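Local coordinates for putative fimbriae assembly chaperone (Salmonella typhimurium, PDB 2CO7), which probably acts as a periplasmic folding chaperone of the PapD-like pilus family, binding fimbrial subunits until they are assembled into fimbriae, at residues R20-A25 with I129-A134; N39-V44 with L65-A70; K49-S54 with E90-V95. One frame throughout, in Å; residues are numbered along the deposited sequence.

Contact 1: residues R20-A25 with I129-A134; sequences RVIYHA and IFRPDA
Ile22 and Arg131 meet on one face of a parallel strand pair, where the CG2 methyl of Ile22 lies over the centre of the Arg131 guanidinium, 3.9 Å from CZ. The other branch of Ile22 runs alongside Ile129, its CD1 3.9 Å from Ile129 CB, and the two side chains point the same way. Arg131 sends CG anti to its backbone N (chi1 -172°) and bends further out, at chi3. Salt bridges from its NE to Glu90 and from its NH2 to Asp208 fix the rotation of the guanidinium. His24 stands beside Arg131 with its ring plane turned 78° from the guanidinium, and its NE2 stays 4.1 Å from Arg131 NH1.

On the other face, Tyr23 and Phe130 pair obliquely, their ring planes 34° apart. Tyr23 CD2 arrives at the edge of the Phe130 ring, near its plane, 3.6 Å from CD1. Ala25 CB touches the far end of the same ring, 3.6 Å from Phe130 CZ. The Tyr23 hydroxyl is hydrogen-bonded to the backbone N of Arg80, and its ring packs edge-to-face with Phe59.

Parallel hydrogen bonds join the backbones: Tyr23 gives its N-H to Ile129 O and takes one from Arg131 N, while Val21 O and Ala25 N extend the pattern at its ends. This is the strand switch of the immunoglobulin-like PapD N-terminal domain, in which the chain pairs first as strand 10-16 with strand 30-35 and then, as strand 20-24, runs parallel to strand 116-131 at the sheet edge.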
loop_
_atom_site.group_PDB
_atom_site.type_symbol
_atom_site.label_atom_id
_atom_site.label_comp_id
_atom_site.label_asym_id
_atom_site.label_seq_id
_atom_site.Cartn_x
_atom_site.Cartn_y
_atom_site.Cartn_z
ATOM N N ARG B 20 -0.915 5.685 9.907
ATOM C CA ARG B 20 -2.039 6.545 9.535
ATOM C C ARG B 20 -1.808 7.931 10.117
ATOM O O ARG B 20 -1.002 8.095 11.050
ATOM C CB ARG B 20 -3.379 5.984 10.080
ATOM C CG ARG B 20 -3.423 5.898 11.627
ATOM C CD ARG B 20 -3.256 4.449 12.155
ATOM N NE ARG B 20 -4.371 3.615 11.657
ATOM C CZ ARG B 20 -4.276 2.682 10.695
ATOM N NH1 ARG B 20 -3.090 2.338 10.167
ATOM N NH2 ARG B 20 -5.368 2.054 10.274
ATOM N N VAL B 21 -2.543 8.914 9.615
ATOM C CA VAL B 21 -2.490 10.266 10.137
ATOM C C VAL B 21 -3.958 10.614 10.351
ATOM O O VAL B 21 -4.783 10.527 9.403
ATOM C CB VAL B 21 -1.832 11.289 9.133
ATOM C CG1 VAL B 21 -1.876 12.696 9.748
ATOM C CG2 VAL B 21 -0.364 10.960 8.843
ATOM N N ILE B 22 -4.314 10.981 11.580
ATOM C CA ILE B 22 -5.695 11.425 11.838
ATOM C C ILE B 22 -5.675 12.961 11.810
ATOM O O ILE B 22 -4.906 13.609 12.559
ATOM C CB ILE B 22 -6.252 10.900 13.178
ATOM C CG1 ILE B 22 -6.107 9.364 13.252
ATOM C CG2 ILE B 22 -7.743 11.450 13.425
ATOM C CD1 ILE B 22 -6.745 8.595 12.073
ATOM N N TYR B 23 -6.510 13.519 10.946
ATOM C CA TYR B 23 -6.596 14.980 10.761
ATOM C C TYR B 23 -7.844 15.496 11.428
ATOM O O TYR B 23 -8.950 15.371 10.885
ATOM C CB TYR B 23 -6.565 15.335 9.253
ATOM C CG TYR B 23 -6.241 16.803 8.981
ATOM C CD1 TYR B 23 -5.015 17.178 8.410
ATOM C CD2 TYR B 23 -7.163 17.808 9.284
ATOM C CE1 TYR B 23 -4.726 18.518 8.133
ATOM C CE2 TYR B 23 -6.865 19.161 9.045
ATOM C CZ TYR B 23 -5.642 19.502 8.454
ATOM O OH TYR B 23 -5.348 20.849 8.238
ATOM N N HIS B 24 -7.661 16.092 12.609
ATOM C CA HIS B 24 -8.769 16.615 13.403
ATOM C C HIS B 24 -9.158 17.976 12.825
ATOM O O HIS B 24 -8.309 18.834 12.693
ATOM C CB HIS B 24 -8.347 16.738 14.864
ATOM C CG HIS B 24 -8.131 15.418 15.542
ATOM N ND1 HIS B 24 -6.949 14.711 15.450
ATOM C CD2 HIS B 24 -8.949 14.685 16.339
ATOM C CE1 HIS B 24 -7.054 13.596 16.161
ATOM N NE2 HIS B 24 -8.250 13.565 16.721
ATOM N N ALA B 25 -10.418 18.127 12.448
ATOM C CA ALA B 25 -10.902 19.326 11.749
ATOM C C ALA B 25 -10.490 20.690 12.344
ATOM O O ALA B 25 -10.127 21.612 11.592
ATOM C CB ALA B 25 -12.434 19.267 11.561
ATOM N N ILE B 129 -6.990 10.429 7.546
ATOM C CA ILE B 129 -8.415 10.345 7.893
ATOM C C ILE B 129 -8.861 11.652 8.465
ATOM O O ILE B 129 -8.406 12.052 9.559
ATOM C CB ILE B 129 -8.750 9.137 8.815
ATOM C CG1 ILE B 129 -8.278 7.806 8.167
ATOM C CG2 ILE B 129 -10.284 9.034 9.107
ATOM C CD1 ILE B 129 -8.295 6.541 9.123
ATOM N N PHE B 130 -9.783 12.292 7.732
ATOM C CA PHE B 130 -10.309 13.569 8.166
ATOM C C PHE B 130 -11.494 13.398 9.124
ATOM O O PHE B 130 -12.474 12.781 8.753
ATOM C CB PHE B 130 -10.678 14.444 6.960
ATOM C CG PHE B 130 -11.142 15.808 7.351
ATOM C CD1 PHE B 130 -10.213 16.800 7.689
ATOM C CD2 PHE B 130 -12.506 16.113 7.366
ATOM C CE1 PHE B 130 -10.669 18.134 8.048
ATOM C CE2 PHE B 130 -12.963 17.398 7.705
ATOM C CZ PHE B 130 -12.038 18.409 8.054
ATOM N N ARG B 131 -11.389 13.957 10.325
ATOM C CA ARG B 131 -12.427 13.826 11.355
ATOM C C ARG B 131 -13.029 15.208 11.700
ATOM O O ARG B 131 -12.383 16.066 12.387
ATOM C CB ARG B 131 -11.854 13.121 12.594
ATOM C CG ARG B 131 -12.928 12.769 13.662
ATOM C CD ARG B 131 -12.343 11.964 14.760
ATOM N NE ARG B 131 -11.811 10.693 14.229
ATOM C CZ ARG B 131 -10.980 9.894 14.877
ATOM N NH1 ARG B 131 -10.561 10.194 16.120
ATOM N NH2 ARG B 131 -10.565 8.789 14.280
ATOM N N PRO B 132 -14.259 15.442 11.213
ATOM C CA PRO B 132 -15.000 16.656 11.549
ATOM C C PRO B 132 -15.064 16.841 13.063
ATOM O O PRO B 132 -15.055 15.862 13.813
ATOM C CB PRO B 132 -16.386 16.405 10.945
ATOM C CG PRO B 132 -16.100 15.470 9.797
ATOM C CD PRO B 132 -15.030 14.573 10.293
ATOM N N ASP B 133 -15.129 18.095 13.499
ATOM C CA ASP B 133 -15.093 18.402 14.924
ATOM C C ASP B 133 -16.330 17.844 15.652
ATOM O O ASP B 133 -16.254 17.465 16.822
ATOM C CB ASP B 133 -14.957 19.917 15.109
ATOM C CG ASP B 133 -14.382 20.306 16.474
ATOM O OD1 ASP B 133 -15.068 21.046 17.221
ATOM O OD2 ASP B 133 -13.266 19.854 16.801
ATOM N N ALA B 134 -17.451 17.757 14.951
ATOM C CA ALA B 134 -18.682 17.197 15.525
ATOM C C ALA B 134 -18.734 15.674 15.531
ATOM O O ALA B 134 -19.697 15.085 16.045
ATOM C CB ALA B 134 -19.921 17.782 14.830
#

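Contact 2: residues N39-V44 with L65-A70; sequences NYPILV and LFRLEA
Val44 sets CB over one face of the Phe66 ring, toward its rim, forming a CH-pi contact in which CB lies 3.6 Å from the ring centroid and 19° off the normal. The fit is tight, with Val44 CG1 3.2 Å from Phe66 CZ. Phe66 carries CG between its own backbone N and carbonyl carbon (chi1 55°), and its ring lies over Val44. The second Val44 methyl, CG2, meets Leu68 CD1 at 4.0 Å. Leu68 CD2 in turn lies in plane at the edge of the Phe66 ring, and Val44 sits as a bump in the corner formed by the ring face and Leu68. Farther along this face, Ile42 lies side by side with Leu68, CG1 to CB 4.0 Å.

On the reverse face, Pro41 lays CB over the centre of the Arg67 guanidinium, with CG 3.6 Å from Arg67 NH2. Leu43 CD2 leans on the aliphatic part of the same extended side chain, 3.8 Å from Arg67 CG. The guanidinium is held by Glu69, just past the end of its own strand, in a salt bridge, Arg67 NH1 to Glu69 OE2 at 2.8 Å. Where the strands end, Ala70 CB fits against the backbone of Asn39 and Tyr40, 3.4 Å from Tyr40 N.

Ile42-Leu68 and Val44-Phe66 are hydrogen-bonded antiparallel pairs of the hairpin 42-50/59-68. On its outer sides the hairpin is flanked by strand 91-100, where Leu43 bonds to Val100, and by strand 73-80, where Phe66 touches Leu76; Phe12 of strand 10-16 packs on Ile42.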
loop_
_atom_site.group_PDB
_atom_site.type_symbol
_atom_site.label_atom_id
_atom_site.label_comp_id
_atom_site.label_asym_id
_atom_site.label_seq_id
_atom_site.Cartn_x
_atom_site.Cartn_y
_atom_site.Cartn_z
ATOM N N ASN B 39 22.197 4.877 2.966
ATOM C CA ASN B 39 23.431 5.606 3.215
ATOM C C ASN B 39 23.856 6.426 1.996
ATOM O O ASN B 39 25.040 6.513 1.659
ATOM C CB ASN B 39 24.555 4.652 3.649
ATOM C CG ASN B 39 25.611 5.351 4.481
ATOM O OD1 ASN B 39 25.389 6.479 4.944
ATOM N ND2 ASN B 39 26.749 4.694 4.682
ATOM N N TYR B 40 22.864 7.019 1.338
ATOM C CA TYR B 40 23.056 7.875 0.173
ATOM C C TYR B 40 21.770 8.692 -0.014
ATOM O O TYR B 40 20.741 8.340 0.542
ATOM C CB TYR B 40 23.361 7.030 -1.080
ATOM C CG TYR B 40 22.368 5.920 -1.400
ATOM C CD1 TYR B 40 21.176 6.192 -2.064
ATOM C CD2 TYR B 40 22.668 4.578 -1.098
ATOM C CE1 TYR B 40 20.264 5.157 -2.380
ATOM C CE2 TYR B 40 21.772 3.549 -1.411
ATOM C CZ TYR B 40 20.594 3.848 -2.076
ATOM O OH TYR B 40 19.733 2.830 -2.409
ATOM N N PRO B 41 21.826 9.793 -0.791
ATOM C CA PRO B 41 20.662 10.684 -0.912
ATOM C C PRO B 41 19.544 10.079 -1.782
ATOM O O PRO B 41 19.827 9.324 -2.728
ATOM C CB PRO B 41 21.237 11.949 -1.602
ATOM C CG PRO B 41 22.704 11.739 -1.691
ATOM C CD PRO B 41 22.960 10.265 -1.612
ATOM N N ILE B 42 18.308 10.394 -1.432
ATOM C CA ILE B 42 17.138 10.023 -2.218
ATOM C C ILE B 42 16.262 11.229 -2.512
ATOM O O ILE B 42 16.294 12.213 -1.796
ATOM C CB ILE B 42 16.292 8.935 -1.531
ATOM C CG1 ILE B 42 15.648 9.452 -0.254
ATOM C CG2 ILE B 42 17.126 7.690 -1.303
ATOM C CD1 ILE B 42 14.614 8.478 0.411
ATOM N N LEU B 43 15.481 11.132 -3.577
ATOM C CA LEU B 43 14.513 12.165 -3.910
ATOM C C LEU B 43 13.142 11.693 -3.426
ATOM O O LEU B 43 12.805 10.507 -3.504
ATOM C CB LEU B 43 14.492 12.443 -5.418
ATOM C CG LEU B 43 15.735 13.003 -6.101
ATOM C CD1 LEU B 43 15.513 13.284 -7.620
ATOM C CD2 LEU B 43 16.163 14.291 -5.385
ATOM N N VAL B 44 12.357 12.623 -2.910
ATOM C CA VAL B 44 11.059 12.275 -2.351
ATOM C C VAL B 44 9.973 13.201 -2.905
ATOM O O VAL B 44 10.204 14.394 -3.067
ATOM C CB VAL B 44 11.063 12.299 -0.810
ATOM C CG1 VAL B 44 9.740 11.763 -0.254
ATOM C CG2 VAL B 44 12.173 11.430 -0.256
ATOM N N LEU B 65 8.103 18.214 -2.798
ATOM C CA LEU B 65 9.274 17.714 -3.489
ATOM C C LEU B 65 10.523 18.048 -2.652
ATOM O O LEU B 65 10.768 19.224 -2.346
ATOM C CB LEU B 65 9.355 18.415 -4.837
ATOM C CG LEU B 65 9.454 17.555 -6.079
ATOM C CD1 LEU B 65 10.651 16.677 -5.986
ATOM C CD2 LEU B 65 8.178 16.712 -6.154
ATOM N N PHE B 66 11.303 17.041 -2.270
ATOM C CA PHE B 66 12.508 17.326 -1.468
ATOM C C PHE B 66 13.542 16.220 -1.638
ATOM O O PHE B 66 13.243 15.161 -2.189
ATOM C CB PHE B 66 12.138 17.497 0.024
ATOM C CG PHE B 66 11.367 16.322 0.624
ATOM C CD1 PHE B 66 12.000 15.453 1.511
ATOM C CD2 PHE B 66 10.001 16.129 0.361
ATOM C CE1 PHE B 66 11.325 14.394 2.107
ATOM C CE2 PHE B 66 9.293 15.057 0.952
ATOM C CZ PHE B 66 9.958 14.195 1.840
ATOM N N ARG B 67 14.753 16.483 -1.174
ATOM C CA ARG B 67 15.828 15.525 -1.246
ATOM C C ARG B 67 16.160 15.205 0.201
ATOM O O ARG B 67 16.264 16.111 1.035
ATOM C CB ARG B 67 17.014 16.159 -1.975
ATOM C CG ARG B 67 18.168 15.228 -2.329
ATOM C CD ARG B 67 19.020 16.001 -3.340
ATOM N NE ARG B 67 20.197 15.287 -3.831
ATOM C CZ ARG B 67 21.404 15.355 -3.279
ATOM N NH1 ARG B 67 21.594 16.058 -2.173
ATOM N NH2 ARG B 67 22.415 14.689 -3.818
ATOM N N LEU B 68 16.338 13.925 0.498
ATOM C CA LEU B 68 16.872 13.500 1.799
ATOM C C LEU B 68 18.307 13.026 1.683
ATOM O O LEU B 68 18.614 12.212 0.822
ATOM C CB LEU B 68 16.006 12.407 2.401
ATOM C CG LEU B 68 14.617 12.861 2.873
ATOM C CD1 LEU B 68 13.890 11.613 3.361
ATOM C CD2 LEU B 68 14.706 13.945 3.953
ATOM N N GLU B 69 19.196 13.559 2.536
ATOM C CA GLU B 69 20.552 13.043 2.619
ATOM C C GLU B 69 20.509 11.647 3.244
ATOM O O GLU B 69 19.472 11.238 3.798
ATOM C CB GLU B 69 21.448 13.968 3.469
ATOM C CG GLU B 69 21.602 15.397 2.932
ATOM C CD GLU B 69 22.187 15.444 1.514
ATOM O OE1 GLU B 69 23.379 15.745 1.375
ATOM O OE2 GLU B 69 21.452 15.176 0.533
ATOM N N ALA B 70 21.646 10.953 3.165
ATOM C CA ALA B 70 21.853 9.650 3.812
ATOM C C ALA B 70 21.299 9.770 5.233
ATOM O O ALA B 70 21.711 10.670 5.975
ATOM C CB ALA B 70 23.375 9.295 3.857
#

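Contact 3: residues K49-S54 with E90-V95; sequences KAADKS and ETLQWV
Trp94 is clasped by Lys53 and Ala51 at the point where strand 42-50 of this immunoglobulin-like domain leaves strand 91-100 through a type I turn from Ala50 to Lys53. Lys49 and Trp94 form the last well-made antiparallel pair, exchanging two backbone hydrogen bonds. Beyond it, the turn folds back on the indole. The extended Lys53 chain crosses one face, its CG 3.9 Å from the centroid of the five-membered ring and its CE over the rim. Leu92 CD2 lies over the opposite face. At the edge, NE1 donates to Ala51 O at 3.2 Å; the acceptor is close to the ring plane, while NE1 stands above the plane of the carbonyl. Aromatic side chains of the other protein chain meet Trp94 edge-to-face and Lys53 by cation-pi, and the Lys49 amine, directed away from strand 91-100, bonds to a polar side chain of that chain.

The looser side is the opening of the strand pair, where Ala51 N and Leu92 O do not bond directly. A water bridges them, accepting from Ala51 N at 3.0 Å and donating to Leu92 O at 2.7 Å.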
loop_
_atom_site.group_PDB
_atom_site.type_symbol
_atom_site.label_atom_id
_atom_site.label_comp_id
_atom_site.label_asym_id
_atom_site.label_seq_id
_atom_site.Cartn_x
_atom_site.Cartn_y
_atom_site.Cartn_z
ATOM N N LYS B 49 -4.132 11.807 -2.168
ATOM C CA LYS B 49 -5.174 11.402 -3.140
ATOM C C LYS B 49 -6.454 11.126 -2.363
ATOM O O LYS B 49 -6.415 10.857 -1.152
ATOM C CB LYS B 49 -4.770 10.142 -3.901
ATOM C CG LYS B 49 -3.414 10.240 -4.628
ATOM C CD LYS B 49 -3.431 11.403 -5.554
ATOM C CE LYS B 49 -4.273 11.200 -6.746
ATOM N NZ LYS B 49 -3.759 12.002 -7.905
ATOM N N ALA B 50 -7.578 11.156 -3.069
ATOM C CA ALA B 50 -8.870 10.903 -2.422
ATOM C C ALA B 50 -8.935 9.410 -2.047
ATOM O O ALA B 50 -7.988 8.635 -2.375
ATOM C CB ALA B 50 -9.993 11.265 -3.381
ATOM N N ALA B 51 -10.009 8.996 -1.358
ATOM C CA ALA B 51 -10.155 7.567 -0.957
ATOM C C ALA B 51 -9.986 6.575 -2.118
ATOM O O ALA B 51 -9.487 5.448 -1.915
ATOM C CB ALA B 51 -11.514 7.336 -0.230
ATOM N N ASP B 52 -10.405 6.951 -3.337
ATOM C CA ASP B 52 -10.304 6.048 -4.510
ATOM C C ASP B 52 -8.880 5.879 -5.074
ATOM O O ASP B 52 -8.664 5.223 -6.122
ATOM C CB ASP B 52 -11.265 6.509 -5.637
ATOM C CG ASP B 52 -10.915 7.885 -6.181
ATOM O OD1 ASP B 52 -11.757 8.475 -6.894
ATOM O OD2 ASP B 52 -9.795 8.394 -5.910
ATOM N N LYS B 53 -7.937 6.521 -4.386
ATOM C CA LYS B 53 -6.487 6.495 -4.677
ATOM C C LYS B 53 -6.072 7.197 -5.975
ATOM O O LYS B 53 -4.921 7.077 -6.392
ATOM C CB LYS B 53 -5.971 5.032 -4.656
ATOM C CG LYS B 53 -6.136 4.332 -3.290
ATOM C CD LYS B 53 -5.797 2.840 -3.433
ATOM C CE LYS B 53 -5.889 2.160 -2.052
ATOM N NZ LYS B 53 -5.606 0.726 -2.144
ATOM N N SER B 54 -6.980 7.959 -6.579
ATOM C CA SER B 54 -6.787 8.478 -7.929
ATOM C C SER B 54 -7.212 9.921 -8.065
ATOM O O SER B 54 -6.544 10.693 -8.727
ATOM C CB SER B 54 -7.602 7.622 -8.930
ATOM O OG SER B 54 -7.351 6.218 -8.698
ATOM N N GLU B 90 -16.432 10.875 8.984
ATOM C CA GLU B 90 -15.052 10.942 8.457
ATOM C C GLU B 90 -14.990 10.851 6.929
ATOM O O GLU B 90 -15.893 10.323 6.275
ATOM C CB GLU B 90 -14.219 9.785 9.020
ATOM C CG GLU B 90 -13.996 9.905 10.541
ATOM C CD GLU B 90 -13.005 8.898 11.070
ATOM O OE1 GLU B 90 -13.006 7.754 10.587
ATOM O OE2 GLU B 90 -12.244 9.240 12.004
ATOM N N THR B 91 -13.877 11.334 6.385
ATOM C CA THR B 91 -13.564 11.285 4.970
ATOM C C THR B 91 -12.129 10.809 4.891
ATOM O O THR B 91 -11.253 11.348 5.565
ATOM C CB THR B 91 -13.666 12.667 4.268
ATOM O OG1 THR B 91 -15.021 13.136 4.298
ATOM C CG2 THR B 91 -13.233 12.537 2.785
ATOM N N LEU B 92 -11.908 9.773 4.094
ATOM C CA LEU B 92 -10.596 9.160 4.001
ATOM C C LEU B 92 -9.862 9.689 2.779
ATOM O O LEU B 92 -10.470 9.872 1.712
ATOM C CB LEU B 92 -10.736 7.635 3.905
ATOM C CG LEU B 92 -9.341 6.983 3.968
ATOM C CD1 LEU B 92 -9.282 5.785 4.935
ATOM C CD2 LEU B 92 -8.898 6.605 2.597
ATOM N N GLN B 93 -8.574 9.952 2.949
ATOM C CA GLN B 93 -7.652 10.242 1.841
ATOM C C GLN B 93 -6.421 9.320 2.023
ATOM O O GLN B 93 -6.302 8.588 3.028
ATOM C CB GLN B 93 -7.157 11.709 1.961
ATOM C CG GLN B 93 -8.077 12.809 1.632
ATOM C CD GLN B 93 -9.154 13.102 2.666
ATOM O OE1 GLN B 93 -10.156 13.637 2.312
ATOM N NE2 GLN B 93 -8.916 12.792 3.943
ATOM N N TRP B 94 -5.478 9.401 1.084
ATOM C CA TRP B 94 -4.217 8.709 1.200
ATOM C C TRP B 94 -3.085 9.704 1.020
ATOM O O TRP B 94 -3.075 10.456 0.048
ATOM C CB TRP B 94 -4.081 7.674 0.091
ATOM C CG TRP B 94 -5.060 6.553 0.218
ATOM C CD1 TRP B 94 -6.331 6.482 -0.345
ATOM C CD2 TRP B 94 -4.891 5.368 0.985
ATOM N NE1 TRP B 94 -6.940 5.301 0.031
ATOM C CE2 TRP B 94 -6.092 4.606 0.853
ATOM C CE3 TRP B 94 -3.863 4.884 1.805
ATOM C CZ2 TRP B 94 -6.257 3.348 1.457
ATOM C CZ3 TRP B 94 -4.023 3.597 2.397
ATOM C CH2 TRP B 94 -5.234 2.878 2.240
ATOM N N VAL B 95 -2.138 9.675 1.944
ATOM C CA VAL B 95 -0.916 10.480 1.837
ATOM C C VAL B 95 0.187 9.490 1.424
ATOM O O VAL B 95 0.463 8.536 2.128
ATOM C CB VAL B 95 -0.629 11.319 3.141
ATOM C CG1 VAL B 95 -0.454 10.452 4.423
ATOM C CG2 VAL B 95 0.583 12.216 2.951
HETATM O O HOH W 1 -11.922 10.966 -0.244
#

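Overall arrangement
All three contacts lie on one mixed sheet of the N-terminal domain. Contacts 1 and 3 adjoin, their centres 13 Å apart, because strands 91-100 and 116-131 are neighbours: Phe130 N probably hydrogen-bonds to Thr91 O at 2.8 Å. Contact 2 is remote, its centre 29 Å from that of contact 1 and 26 Å from that of contact 3, although it shares strand 42-50 with the latter. The other protein chain reaches contact 3 through Lys49, Lys53, Ser54 and Trp94, and contact 1 through Arg20, but does not touch contact 2, consistent with subunit binding near contacts 1 and 3. A sulfate, probably from the crystallisation liquor, lies about 5 Å from the Trp94 side chain.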